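Local coordinates for protein 3-oxo-tetronate kinase (Salmonella typhimurium, PDB 3DQQ) that probably catalyses the ATP-dependent phosphorylation of 3-oxo-tetronate to 3-oxo-tetronate 4-phosphate, at residues A[38-41]-A[42-46]; A[168-172]-A[173-177]; A[278-282]-A[283-287]; A[347-351]-A[352-356]. One frame throughout, in Å; residues are numbered along the deposited sequence.

Contact 1. Residues A[38-41]-A[42-46]; sequences GTQP and EGCDA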
loop_
_atom_site.group_PDB
_atom_site.type_symbol
_atom_site.label_atom_id
_atom_site.label_comp_id
_atom_site.label_asym_id
_atom_site.label_seq_id
_atom_site.Cartn_x
_atom_site.Cartn_y
_atom_site.Cartn_z
ATOM N N GLY A 38 14.074 -3.688 -35.132
ATOM C CA GLY A 38 13.676 -3.455 -36.502
ATOM C C GLY A 38 14.425 -2.337 -37.172
ATOM O O GLY A 38 15.620 -2.200 -37.034
ATOM N N THR A 39 13.651 -1.511 -37.850
ATOM C CA THR A 39 14.098 -0.476 -38.740
ATOM C C THR A 39 13.337 0.778 -38.329
ATOM O O THR A 39 12.295 0.684 -37.728
ATOM C CB THR A 39 13.716 -0.872 -40.188
ATOM O OG1 THR A 39 13.673 0.309 -41.007
ATOM C CG2 THR A 39 12.312 -1.673 -40.255
ATOM N N GLN A 40 13.809 1.970 -38.624
ATOM C CA GLN A 40 13.107 3.124 -38.059
ATOM C C GLN A 40 11.663 3.076 -38.511
ATOM O O GLN A 40 11.417 2.992 -39.672
ATOM C CB GLN A 40 13.725 4.439 -38.513
ATOM C CG GLN A 40 13.104 5.628 -37.857
ATOM C CD GLN A 40 13.490 6.935 -38.484
ATOM O OE1 GLN A 40 14.486 7.059 -39.238
ATOM N NE2 GLN A 40 12.699 7.945 -38.175
ATOM N N PRO A 41 10.708 3.139 -37.597
ATOM C CA PRO A 41 9.338 3.155 -38.031
ATOM C C PRO A 41 9.009 4.329 -38.877
ATOM O O PRO A 41 9.633 5.345 -38.775
ATOM C CB PRO A 41 8.542 3.288 -36.740
ATOM C CG PRO A 41 9.406 2.826 -35.719
ATOM C CD PRO A 41 10.803 3.183 -36.142
ATOM N N GLU A 42 7.997 4.170 -39.703
ATOM C CA GLU A 42 7.456 5.253 -40.484
ATOM C C GLU A 42 6.655 6.192 -39.620
ATOM O O GLU A 42 6.349 5.897 -38.461
ATOM C CB GLU A 42 6.589 4.683 -41.585
ATOM C CG GLU A 42 7.429 3.780 -42.492
ATOM C CD GLU A 42 6.773 3.432 -43.826
ATOM O OE1 GLU A 42 6.016 2.406 -43.845
ATOM O OE2 GLU A 42 7.040 4.161 -44.839
ATOM N N GLY A 43 6.397 7.366 -40.167
ATOM C CA GLY A 43 5.455 8.299 -39.599
ATOM C C GLY A 43 5.821 9.032 -38.331
ATOM O O GLY A 43 4.901 9.543 -37.666
ATOM N N CYS A 44 7.119 9.122 -37.993
ATOM C CA CYS A 44 7.549 9.914 -36.831
ATOM C C CYS A 44 8.897 10.620 -36.956
ATOM O O CYS A 44 9.754 10.193 -37.697
ATOM C CB CYS A 44 7.640 9.013 -35.634
ATOM S SG CYS A 44 8.827 7.690 -35.898
ATOM N N ASP A 45 9.080 11.684 -36.178
ATOM C CA ASP A 45 10.327 12.439 -36.177
ATOM C C ASP A 45 11.171 12.179 -34.955
ATOM O O ASP A 45 12.328 12.530 -34.939
ATOM C CB ASP A 45 10.050 13.933 -36.215
ATOM C CG ASP A 45 9.264 14.365 -37.455
ATOM O OD1 ASP A 45 9.270 13.673 -38.510
ATOM O OD2 ASP A 45 8.635 15.442 -37.362
ATOM N N ALA A 46 10.573 11.611 -33.916
ATOM C CA ALA A 46 11.268 11.234 -32.696
ATOM C C ALA A 46 10.973 9.754 -32.430
ATOM O O ALA A 46 9.920 9.280 -32.778
ATOM C CB ALA A 46 10.810 12.090 -31.544
#
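With chi1 at 60°, the SG of Cys44 sits between its own backbone N and carbonyl carbon, which turns the sulfur back toward Pro41. There it meets the carbonyl: SG lies 3.8 Å from Pro41 O, and 4.5 Å from Pro41 CB. Gln40 reaches across on a different course. Its CG stands opposite the backbone N (chi1 -175°), and the chain runs on extended until the terminal amide comes beside the backbone and sulfur of Cys44. The approach is loose, and no hydrogen bond joins 38-41 to 42-46. The bend includes Gly43, whose positive phi of 72° suits glycine; after it the side chain of Cys44 points back toward Pro41. This open bend belongs to the loop that links strand 29-33 to strand 46-50, two parallel neighbours in the sugar-binding N-terminal domain, without an intervening regular helix. One side of it is apolar: Pro41 packs on Val30 and Ile32, and Cys44, which is buried, also rests on Val30. Glu42 behaves differently. Its CB still touches the backbone of Pro41, but the first bond of the side chain leads away from the preceding residues, and Glu42 is exposed. At the far end Ala46 enters strand 46-50 through backbone bonds to Pro28 and Val30, while near the start Trp71 NE1 donates a hydrogen bond to Gly38 O.

Contact 2. Residues A[168-172]-A[173-177]; sequences GVIPA and QTLDE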
loop_
_atom_site.group_PDB
_atom_site.type_symbol
_atom_site.label_atom_id
_atom_site.label_comp_id
_atom_site.label_asym_id
_atom_site.label_seq_id
_atom_site.Cartn_x
_atom_site.Cartn_y
_atom_site.Cartn_z
ATOM N N GLY A 168 28.615 21.642 -13.086
ATOM C CA GLY A 168 28.386 23.074 -12.877
ATOM C C GLY A 168 26.923 23.407 -12.833
ATOM O O GLY A 168 26.121 22.527 -12.770
ATOM N N VAL A 169 26.584 24.686 -12.833
ATOM C CA VAL A 169 25.201 25.167 -12.746
ATOM C C VAL A 169 24.995 26.372 -13.665
ATOM O O VAL A 169 25.854 27.185 -13.766
ATOM C CB VAL A 169 24.795 25.568 -11.300
ATOM C CG1 VAL A 169 23.353 26.074 -11.279
ATOM C CG2 VAL A 169 24.939 24.388 -10.345
ATOM N N ILE A 170 23.881 26.441 -14.392
ATOM C CA ILE A 170 23.458 27.662 -15.067
ATOM C C ILE A 170 22.229 28.139 -14.310
ATOM O O ILE A 170 21.193 27.536 -14.373
ATOM C CB ILE A 170 23.085 27.441 -16.549
ATOM C CG1 ILE A 170 24.240 26.800 -17.307
ATOM C CG2 ILE A 170 22.692 28.757 -17.229
ATOM C CD1 ILE A 170 25.411 27.644 -17.460
ATOM N N PRO A 171 22.338 29.235 -13.594
ATOM C CA PRO A 171 21.181 29.714 -12.819
ATOM C C PRO A 171 20.079 30.405 -13.625
ATOM O O PRO A 171 20.337 30.995 -14.666
ATOM C CB PRO A 171 21.812 30.736 -11.869
ATOM C CG PRO A 171 23.005 31.208 -12.585
ATOM C CD PRO A 171 23.502 30.125 -13.477
ATOM N N ALA A 172 18.869 30.372 -13.082
ATOM C CA ALA A 172 17.688 31.062 -13.644
ATOM C C ALA A 172 17.999 32.450 -14.172
ATOM O O ALA A 172 17.642 32.822 -15.295
ATOM C CB ALA A 172 16.632 31.150 -12.605
ATOM N N GLN A 173 18.706 33.222 -13.377
ATOM C CA GLN A 173 19.049 34.579 -13.806
ATOM C C GLN A 173 19.787 34.648 -15.141
ATOM O O GLN A 173 19.592 35.611 -15.884
ATOM C CB GLN A 173 19.865 35.281 -12.733
ATOM C CG GLN A 173 19.041 35.674 -11.543
ATOM C CD GLN A 173 18.963 34.627 -10.442
ATOM O OE1 GLN A 173 19.526 33.518 -10.555
ATOM N NE2 GLN A 173 18.250 34.979 -9.344
ATOM N N THR A 174 20.645 33.677 -15.462
ATOM C CA THR A 174 21.321 33.693 -16.771
ATOM C C THR A 174 20.324 33.409 -17.907
ATOM O O THR A 174 20.308 34.059 -18.937
ATOM C CB THR A 174 22.417 32.656 -16.817
ATOM O OG1 THR A 174 23.358 32.900 -15.774
ATOM C CG2 THR A 174 23.129 32.656 -18.161
ATOM N N LEU A 175 19.493 32.404 -17.706
ATOM C CA LEU A 175 18.438 32.093 -18.652
ATOM C C LEU A 175 17.628 33.356 -18.902
ATOM O O LEU A 175 17.243 33.648 -20.021
ATOM C CB LEU A 175 17.550 30.992 -18.065
ATOM C CG LEU A 175 17.799 29.524 -18.417
ATOM C CD1 LEU A 175 19.183 29.188 -18.823
ATOM C CD2 LEU A 175 17.389 28.679 -17.256
ATOM N N ASP A 176 17.379 34.110 -17.839
ATOM C CA ASP A 176 16.621 35.350 -17.941
ATOM C C ASP A 176 17.366 36.396 -18.743
ATOM O O ASP A 176 16.759 37.258 -19.334
ATOM C CB ASP A 176 16.249 35.894 -16.537
ATOM C CG ASP A 176 15.193 34.999 -15.797
ATOM O OD1 ASP A 176 14.372 34.357 -16.519
ATOM O OD2 ASP A 176 15.200 34.915 -14.513
ATOM N N GLU A 177 18.681 36.347 -18.774
ATOM C CA GLU A 177 19.407 37.194 -19.703
ATOM C C GLU A 177 19.316 36.717 -21.153
ATOM O O GLU A 177 19.627 37.456 -22.048
ATOM C CB GLU A 177 20.877 37.296 -19.316
ATOM C CG GLU A 177 21.132 38.266 -18.187
ATOM C CD GLU A 177 22.528 38.100 -17.507
ATOM O OE1 GLU A 177 23.406 37.337 -18.026
ATOM O OE2 GLU A 177 22.730 38.749 -16.421
#
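Gln173 starts the run along the helix by folding back over Pro171: its side chain bends at chi2 (90°), and OE1 comes 3.8 Å from Pro171 CB while NE2 is hydrogen-bonded to Tyr126 OH. Thr174 follows with both backbone and side chain. Its N donates to Pro171 O at 2.8 Å, and its OG1 lies 3.6 Å from Pro171 CD, a van der Waals contact with the ring. Thr174 CB is also 3.9 Å from Ile170 CG2. Leu175 meets that same methyl through CD1, again at 3.9 Å, the two side chains crossing at about a right angle; its N makes the first i to i+4 bond of the helix, a weak one of 3.5 Å to Pro171 O. The next such bond is stronger, Asp176 N to Ala172 O at 2.9 Å. The side chain of Asp176 has its own partners, OD1 forming a salt bridge with Arg205 and a hydrogen bond with His206 NE2. Strand 167-170 therefore passes straight into helix 172-177, with Pro171 at the N-cap and Ile170 also packed on helix 179-191. Proline has no side-chain acceptor with which to cap the first turn, and Asp200 OD2 takes the Ala172 N-H from outside; a carboxylate at this helix start is probably favoured by the local field.

Contact 3. Residues A[278-282]-A[283-287]; sequences RDVDV and ARCLS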
loop_
_atom_site.group_PDB
_atom_site.type_symbol
_atom_site.label_atom_id
_atom_site.label_comp_id
_atom_site.label_asym_id
_atom_site.label_seq_id
_atom_site.Cartn_x
_atom_site.Cartn_y
_atom_site.Cartn_z
ATOM N N ARG A 278 -17.772 -6.784 -14.783
ATOM C CA ARG A 278 -17.628 -8.123 -14.295
ATOM C C ARG A 278 -16.340 -8.156 -13.479
ATOM O O ARG A 278 -15.296 -7.671 -13.935
ATOM C CB ARG A 278 -17.576 -9.044 -15.500
ATOM C CG ARG A 278 -17.763 -10.472 -15.207
ATOM C CD ARG A 278 -19.191 -10.948 -15.359
ATOM N NE ARG A 278 -19.177 -12.283 -15.966
ATOM C CZ ARG A 278 -18.630 -13.370 -15.406
ATOM N NH1 ARG A 278 -18.027 -13.327 -14.204
ATOM N NH2 ARG A 278 -18.645 -14.512 -16.065
ATOM N N ASP A 279 -16.441 -8.671 -12.252
ATOM C CA ASP A 279 -15.329 -8.722 -11.320
ATOM C C ASP A 279 -14.621 -10.035 -11.400
ATOM O O ASP A 279 -15.247 -11.057 -11.337
ATOM C CB ASP A 279 -15.830 -8.577 -9.902
ATOM C CG ASP A 279 -16.192 -7.154 -9.563
ATOM O OD1 ASP A 279 -15.250 -6.291 -9.499
ATOM O OD2 ASP A 279 -17.401 -6.903 -9.354
ATOM N N VAL A 280 -13.311 -9.999 -11.513
ATOM C CA VAL A 280 -12.523 -11.195 -11.658
ATOM C C VAL A 280 -12.550 -12.009 -10.367
ATOM O O VAL A 280 -12.120 -11.512 -9.332
ATOM C CB VAL A 280 -11.066 -10.834 -11.956
ATOM C CG1 VAL A 280 -10.217 -12.066 -11.969
ATOM C CG2 VAL A 280 -10.955 -10.081 -13.251
ATOM N N ASP A 281 -13.036 -13.257 -10.433
ATOM C CA ASP A 281 -13.023 -14.146 -9.265
ATOM C C ASP A 281 -11.731 -14.944 -9.158
ATOM O O ASP A 281 -11.435 -15.826 -9.934
ATOM C CB ASP A 281 -14.219 -15.086 -9.247
ATOM C CG ASP A 281 -14.206 -16.028 -8.041
ATOM O OD1 ASP A 281 -13.877 -15.615 -6.908
ATOM O OD2 ASP A 281 -14.518 -17.206 -8.204
ATOM N N VAL A 282 -10.965 -14.605 -8.155
ATOM C CA VAL A 282 -9.732 -15.276 -7.857
ATOM C C VAL A 282 -9.889 -16.788 -7.684
ATOM O O VAL A 282 -9.002 -17.523 -8.082
ATOM C CB VAL A 282 -9.122 -14.682 -6.590
ATOM C CG1 VAL A 282 -7.800 -15.370 -6.274
ATOM C CG2 VAL A 282 -8.921 -13.191 -6.788
ATOM N N ALA A 283 -10.990 -17.287 -7.124
ATOM C CA ALA A 283 -11.128 -18.755 -7.029
ATOM C C ALA A 283 -11.228 -19.412 -8.401
ATOM O O ALA A 283 -11.213 -20.616 -8.509
ATOM C CB ALA A 283 -12.300 -19.173 -6.150
ATOM N N ARG A 284 -11.299 -18.634 -9.459
ATOM C CA ARG A 284 -11.302 -19.235 -10.792
ATOM C C ARG A 284 -10.026 -18.972 -11.574
ATOM O O ARG A 284 -9.978 -19.220 -12.772
ATOM C CB ARG A 284 -12.541 -18.777 -11.569
ATOM C CG ARG A 284 -13.826 -19.406 -11.047
ATOM C CD ARG A 284 -15.037 -18.735 -11.681
ATOM N NE ARG A 284 -16.271 -19.496 -11.524
ATOM C CZ ARG A 284 -16.906 -19.627 -10.363
ATOM N NH1 ARG A 284 -16.459 -19.023 -9.298
ATOM N NH2 ARG A 284 -18.012 -20.325 -10.259
ATOM N N CYS A 285 -8.992 -18.496 -10.883
ATOM C CA CYS A 285 -7.672 -18.205 -11.494
ATOM C C CYS A 285 -6.519 -19.034 -10.927
ATOM O O CYS A 285 -5.369 -18.890 -11.332
ATOM C CB CYS A 285 -7.330 -16.743 -11.271
ATOM S SG CYS A 285 -8.505 -15.629 -11.965
ATOM N N LEU A 286 -6.833 -19.909 -9.993
ATOM C CA LEU A 286 -5.831 -20.611 -9.227
ATOM C C LEU A 286 -5.116 -21.707 -10.001
ATOM O O LEU A 286 -4.149 -22.213 -9.496
ATOM C CB LEU A 286 -6.467 -21.197 -7.969
ATOM C CG LEU A 286 -6.528 -20.347 -6.691
ATOM C CD1 LEU A 286 -6.363 -18.786 -6.861
ATOM C CD2 LEU A 286 -7.801 -20.771 -5.976
ATOM N N SER A 287 -5.569 -22.112 -11.185
ATOM C CA SER A 287 -4.740 -22.988 -12.034
ATOM C C SER A 287 -4.797 -22.644 -13.510
ATOM O O SER A 287 -5.575 -21.793 -13.928
ATOM C CB SER A 287 -5.154 -24.435 -11.866
ATOM O OG SER A 287 -6.409 -24.666 -12.448
#
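Asp281 and Arg284 approach with their flat groups twisted 48° apart, and one N-O pair, NH1 with OD2, makes the salt bridge. Arg284 NH1 reaches Asp281 OD2 at 2.9 Å; the oxygen lies in the guanidinium plane, at its edge, but is itself met on the anti side and 25° out of the carboxylate plane. The torsion of Asp281 (CG anti to its own N, chi1 179°) carries the carboxylate forward over the following turn, where OD1 accepts a weak bond from Ala283 N at 3.3 Å, closing an Asx turn. Beneath it runs a short 3-10 turn, with Arg284 N bonded to Asp281 O at 2.9 Å and Cys285 N to Val282 O at 3.0 Å. Two apolar pairs flank this polar centre. Val282 CG1 meets Leu286 CD1 at 3.8 Å, the side chains running obliquely, and Val280 CG1 meets Cys285 SG at 4.0 Å; both residues of this second pair also touch Leu341 of helix 336-351. The turn leads from strand 277-279 into helix 288-304, which Ser287 N-caps. Tyr294 of that helix bonds Asp281 N through its OH and packs against Arg284. His135 of the second subunit packs on Asp281 and Ala283. With its two oxygens divided between a guanidinium and a backbone N-H, the carboxylate has its rotation restrained, and the nearby positive charge probably favours its ionised form.

Contact 4. Residues A[347-351]-A[352-356]; sequences ARLAE and GGITR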
loop_
_atom_site.group_PDB
_atom_site.type_symbol
_atom_site.label_atom_id
_atom_site.label_comp_id
_atom_site.label_asym_id
_atom_site.label_seq_id
_atom_site.Cartn_x
_atom_site.Cartn_y
_atom_site.Cartn_z
ATOM N N ALA A 347 -5.409 -11.590 -25.268
ATOM C CA ALA A 347 -5.218 -12.265 -26.573
ATOM C C ALA A 347 -6.573 -12.635 -27.176
ATOM O O ALA A 347 -6.858 -12.296 -28.320
ATOM C CB ALA A 347 -4.316 -13.491 -26.455
ATOM N N ARG A 348 -7.434 -13.266 -26.396
ATOM C CA ARG A 348 -8.732 -13.694 -26.927
ATOM C C ARG A 348 -9.639 -12.555 -27.362
ATOM O O ARG A 348 -10.313 -12.660 -28.377
ATOM C CB ARG A 348 -9.455 -14.592 -25.922
ATOM C CG ARG A 348 -8.774 -15.952 -25.804
ATOM C CD ARG A 348 -9.327 -16.718 -24.660
ATOM N NE ARG A 348 -9.180 -18.171 -24.814
ATOM C CZ ARG A 348 -9.837 -18.929 -25.710
ATOM N NH1 ARG A 348 -10.714 -18.399 -26.581
ATOM N NH2 ARG A 348 -9.628 -20.240 -25.728
ATOM N N LEU A 349 -9.633 -11.462 -26.608
ATOM C CA LEU A 349 -10.402 -10.277 -26.972
ATOM C C LEU A 349 -9.920 -9.739 -28.323
ATOM O O LEU A 349 -10.732 -9.442 -29.220
ATOM C CB LEU A 349 -10.314 -9.221 -25.862
ATOM C CG LEU A 349 -11.106 -9.570 -24.598
ATOM C CD1 LEU A 349 -10.802 -8.628 -23.451
ATOM C CD2 LEU A 349 -12.597 -9.549 -24.929
ATOM N N ALA A 350 -8.604 -9.670 -28.484
ATOM C CA ALA A 350 -8.033 -9.298 -29.783
ATOM C C ALA A 350 -8.493 -10.244 -30.873
ATOM O O ALA A 350 -9.014 -9.758 -31.861
ATOM C CB ALA A 350 -6.492 -9.212 -29.760
ATOM N N GLU A 351 -8.331 -11.570 -30.697
ATOM C CA GLU A 351 -8.808 -12.568 -31.709
ATOM C C GLU A 351 -10.288 -12.383 -32.030
ATOM O O GLU A 351 -10.690 -12.602 -33.123
ATOM C CB GLU A 351 -8.584 -14.047 -31.299
ATOM C CG GLU A 351 -7.077 -14.525 -31.004
ATOM C CD GLU A 351 -6.972 -15.640 -29.843
ATOM O OE1 GLU A 351 -7.754 -16.659 -29.886
ATOM O OE2 GLU A 351 -6.133 -15.482 -28.873
ATOM N N GLY A 352 -11.088 -11.957 -31.073
ATOM C CA GLY A 352 -12.513 -11.789 -31.304
ATOM C C GLY A 352 -12.886 -10.418 -31.787
ATOM O O GLY A 352 -14.051 -10.060 -31.815
ATOM N N GLY A 353 -11.896 -9.614 -32.123
ATOM C CA GLY A 353 -12.143 -8.319 -32.722
ATOM C C GLY A 353 -12.169 -7.094 -31.844
ATOM O O GLY A 353 -12.395 -6.013 -32.358
ATOM N N ILE A 354 -11.949 -7.214 -30.536
ATOM C CA ILE A 354 -11.742 -5.991 -29.750
ATOM C C ILE A 354 -10.542 -5.285 -30.356
ATOM O O ILE A 354 -9.601 -5.925 -30.810
ATOM C CB ILE A 354 -11.511 -6.214 -28.244
ATOM C CG1 ILE A 354 -12.733 -6.895 -27.641
ATOM C CG2 ILE A 354 -11.261 -4.881 -27.535
ATOM C CD1 ILE A 354 -14.027 -6.234 -27.985
ATOM N N THR A 355 -10.629 -3.964 -30.395
ATOM C CA THR A 355 -9.693 -3.137 -31.121
ATOM C C THR A 355 -9.061 -2.043 -30.228
ATOM O O THR A 355 -7.953 -1.632 -30.481
ATOM C CB THR A 355 -10.410 -2.536 -32.368
ATOM O OG1 THR A 355 -9.446 -2.217 -33.351
ATOM C CG2 THR A 355 -11.125 -1.273 -32.041
ATOM N N ARG A 356 -9.772 -1.611 -29.187
ATOM C CA ARG A 356 -9.324 -0.610 -28.248
ATOM C C ARG A 356 -9.282 -1.153 -26.827
ATOM O O ARG A 356 -10.280 -1.605 -26.321
ATOM C CB ARG A 356 -10.296 0.548 -28.274
ATOM C CG ARG A 356 -10.144 1.409 -29.501
ATOM C CD ARG A 356 -11.010 2.658 -29.423
ATOM N NE ARG A 356 -12.383 2.252 -29.640
ATOM C CZ ARG A 356 -13.458 2.865 -29.160
ATOM N NH1 ARG A 356 -13.381 3.969 -28.426
ATOM N NH2 ARG A 356 -14.636 2.369 -29.456
#
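Two backbone bonds reaching from Ile354 and Gly353 back to Leu349 and Ala350 define a Schellman motif at the C-terminus of helix 336-351. Ile354 N donates to Leu349 O at 2.9 Å, and inside that wider loop Gly353 N donates to Ala350 O, also at 2.9 Å, with an N-H...O angle of 158°. The final regular helical bond comes just before, Gly352 N to Arg348 O at 2.9 Å; the same N also makes a weak bond to Leu349 O, so Leu349 O takes a weak second donor besides Ile354 N. Gly353 is the C-prime residue, and its positive phi of 96°, readily adopted by glycine, makes the reversal. Around this polar core the packing is apolar. The Schellman turn sets Ile354 beside Leu349, the two side chains lying side by side and pointing the same way; both residues are buried within the nucleotide-binding C-terminal domain. There Leu349 rests on Val254 and Leu256 of strand 253-257 and on Val302 of helix 288-304, while Ile354 lies against Val254 and Leu303. Beyond the turn, Arg356 begins strand 356-360 and pairs through its backbone with Arg252 and Val254. Ile354 holds CG1 opposite its carbonyl carbon (chi1 -61°), which places that atom 3.8 Å from both Leu349 CB and Leu349 CD2.

How the contacts relate
Contacts 3 and 4 are companions in the nucleotide-binding domain: their centres are 20 Å apart, and helices 288-304 and 336-351 connect them, contact 3 leading into the former and packing on the latter, contact 4 ending the latter against the former. Each lies near the predicted ATP site, the side chain of Thr364 being about 9 Å from that of Val280 and about 10 Å from that of Leu349. Contacts 1 and 2 belong to the sugar-binding domain, with centres 35 Å apart, and are away from the annotated sites. Contacts 2 and 3 are on opposite sides of the chain's centre, with centres 57 Å apart. Residues of the second subunit touch contact 3 alone.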